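Local coordinates for protein WipB (Legionella pneumophila, PDB 5NNY) that acts as a Legionella effector delivered into host cells, a serine/threonine phosphatase that targets the lysosomal nutrient-sensing machinery, represented here by its phosphatase domain, at residues 204-209 / 238-243. Numbering follows the deposited sequence.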
loop_
_atom_site.group_PDB
_atom_site.type_symbol
_atom_site.label_atom_id
_atom_site.label_comp_id
_atom_site.label_asym_id
_atom_site.label_seq_id
_atom_site.Cartn_x
_atom_site.Cartn_y
_atom_site.Cartn_z
ATOM N N ILE A 204 -23.607 -1.754 -3.810
ATOM C CA ILE A 204 -22.160 -1.762 -4.005
ATOM C C ILE A 204 -21.476 -1.301 -2.723
ATOM O O ILE A 204 -21.972 -0.410 -2.023
ATOM C CB ILE A 204 -21.762 -0.907 -5.223
ATOM C CG1 ILE A 204 -20.273 -1.082 -5.557
ATOM C CG2 ILE A 204 -22.136 0.578 -5.002
ATOM C CD1 ILE A 204 -19.841 -0.278 -6.771
ATOM N N LYS A 205 -20.375 -1.970 -2.376
ATOM C CA LYS A 205 -19.500 -1.555 -1.290
ATOM C C LYS A 205 -18.246 -0.981 -1.936
ATOM O O LYS A 205 -17.588 -1.678 -2.711
ATOM C CB LYS A 205 -19.120 -2.723 -0.382
ATOM C CG LYS A 205 -20.279 -3.470 0.243
ATOM C CD LYS A 205 -19.766 -4.540 1.207
ATOM C CE LYS A 205 -20.745 -5.708 1.294
ATOM N NZ LYS A 205 -20.439 -6.611 2.445
ATOM N N VAL A 206 -17.923 0.273 -1.629
ATOM C CA VAL A 206 -16.749 0.951 -2.189
ATOM C C VAL A 206 -15.662 0.978 -1.121
ATOM O O VAL A 206 -15.923 1.366 0.024
ATOM C CB VAL A 206 -17.092 2.369 -2.684
ATOM C CG1 VAL A 206 -15.821 3.177 -2.975
ATOM C CG2 VAL A 206 -17.949 2.275 -3.949
ATOM N N PHE A 207 -14.453 0.552 -1.494
ATOM C CA PHE A 207 -13.299 0.506 -0.600
ATOM C C PHE A 207 -12.305 1.587 -0.988
ATOM O O PHE A 207 -12.044 1.815 -2.170
ATOM C CB PHE A 207 -12.591 -0.857 -0.634
ATOM C CG PHE A 207 -13.448 -2.013 -0.154
ATOM C CD1 PHE A 207 -14.264 -2.697 -1.033
ATOM C CD2 PHE A 207 -13.413 -2.413 1.171
ATOM C CE1 PHE A 207 -15.046 -3.765 -0.597
ATOM C CE2 PHE A 207 -14.187 -3.476 1.618
ATOM C CZ PHE A 207 -15.005 -4.151 0.734
ATOM N N SER A 208 -11.755 2.244 0.021
ATOM C CA SER A 208 -10.741 3.261 -0.198
ATOM C C SER A 208 -9.909 3.309 1.066
ATOM O O SER A 208 -10.321 2.805 2.109
ATOM C CB SER A 208 -11.357 4.630 -0.510
ATOM O OG SER A 208 -12.168 5.082 0.568
ATOM N N HIS A 209 -8.708 3.884 0.952
ATOM C CA HIS A 209 -7.872 4.006 2.139
ATOM C C HIS A 209 -8.492 4.951 3.172
ATOM O O HIS A 209 -8.442 4.683 4.382
ATOM C CB HIS A 209 -6.469 4.487 1.746
ATOM C CG HIS A 209 -5.652 4.919 2.920
ATOM N ND1 HIS A 209 -5.184 4.031 3.866
ATOM C CD2 HIS A 209 -5.250 6.143 3.322
ATOM C CE1 HIS A 209 -4.505 4.690 4.789
ATOM N NE2 HIS A 209 -4.530 5.971 4.481
ATOM N N LYS A 238 -18.657 0.054 -13.161
ATOM C CA LYS A 238 -18.031 0.241 -14.464
ATOM C C LYS A 238 -17.196 1.515 -14.487
ATOM O O LYS A 238 -16.099 1.543 -15.060
ATOM C CB LYS A 238 -19.102 0.276 -15.554
ATOM C CG LYS A 238 -18.706 1.054 -16.786
ATOM N N THR A 239 -17.689 2.570 -13.845
ATOM C CA THR A 239 -16.924 3.811 -13.752
ATOM C C THR A 239 -15.640 3.598 -12.957
ATOM O O THR A 239 -14.588 4.148 -13.301
ATOM C CB THR A 239 -17.786 4.895 -13.102
ATOM O OG1 THR A 239 -18.973 5.078 -13.878
ATOM C CG2 THR A 239 -17.018 6.240 -12.995
ATOM N N ILE A 240 -15.713 2.811 -11.877
ATOM C CA ILE A 240 -14.539 2.614 -11.028
ATOM C C ILE A 240 -13.490 1.809 -11.784
ATOM O O ILE A 240 -12.296 2.129 -11.752
ATOM C CB ILE A 240 -14.952 1.963 -9.692
ATOM C CG1 ILE A 240 -15.820 2.930 -8.864
ATOM C CG2 ILE A 240 -13.738 1.508 -8.876
ATOM C CD1 ILE A 240 -16.430 2.263 -7.619
ATOM N N ASP A 241 -13.939 0.789 -12.528
ATOM C CA ASP A 241 -13.070 0.036 -13.433
ATOM C C ASP A 241 -12.336 0.957 -14.405
ATOM O O ASP A 241 -11.132 0.793 -14.644
ATOM C CB ASP A 241 -13.908 -0.981 -14.225
ATOM C CG ASP A 241 -14.378 -2.152 -13.386
ATOM O OD1 ASP A 241 -13.885 -2.333 -12.251
ATOM O OD2 ASP A 241 -15.258 -2.902 -13.864
ATOM N N ALA A 242 -13.054 1.919 -14.991
ATOM C CA ALA A 242 -12.433 2.840 -15.937
ATOM C C ALA A 242 -11.401 3.723 -15.248
ATOM O O ALA A 242 -10.317 3.975 -15.796
ATOM C CB ALA A 242 -13.503 3.697 -16.616
ATOM N N ILE A 243 -11.724 4.209 -14.050
ATOM C CA ILE A 243 -10.766 5.000 -13.288
ATOM C C ILE A 243 -9.511 4.184 -13.002
ATOM O O ILE A 243 -8.393 4.665 -13.189
ATOM C CB ILE A 243 -11.412 5.526 -11.997
ATOM C CG1 ILE A 243 -12.435 6.603 -12.345
ATOM C CG2 ILE A 243 -10.349 6.109 -11.053
ATOM C CD1 ILE A 243 -13.505 6.802 -11.282
#
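Ile240 sets CG1 anti to its carbonyl carbon (chi1 -67°) and extends the chain beyond it, which carries CD1 from the helix toward the strand, where Val206 and Ile204 receive it. On Val206, CG1 is anti to the backbone N (chi1 167°), which puts CG2 anti to the carbonyl carbon and beside the N, and this second branch meets the Ile240 methyl: CG2 of Val206 lies 4.0 Å from CD1 of Ile240, the two side chains approaching at a slant. Ile204, two residues earlier on the same face of the strand, points its terminal methyl back against that of Ile240, the two ends running in opposite directions and clearly offset, with CD1 of Ile204 4.3 Å from CD1 of Ile240. One methyl of the helix thus touches two strand side chains, and the contact is small, burying 79 Å² in all. No hydrogen bond joins the segments; the backbones stay well apart, the CA atoms of Val206 and Ile240 being 9.3 Å from each other. All three touching residues are buried. Ile193 and Tyr195 of the neighbouring strand 190-198 also touch Ile240, while Asp241, one residue on, hydrogen-bonds through OD1 to the hydroxyl of Tyr195. The contact lays helix 233-253 over one face of the mixed beta-sheet, roughly along strand 203-208, the helix-on-sheet layering of the calcineurin-like phosphoesterase fold.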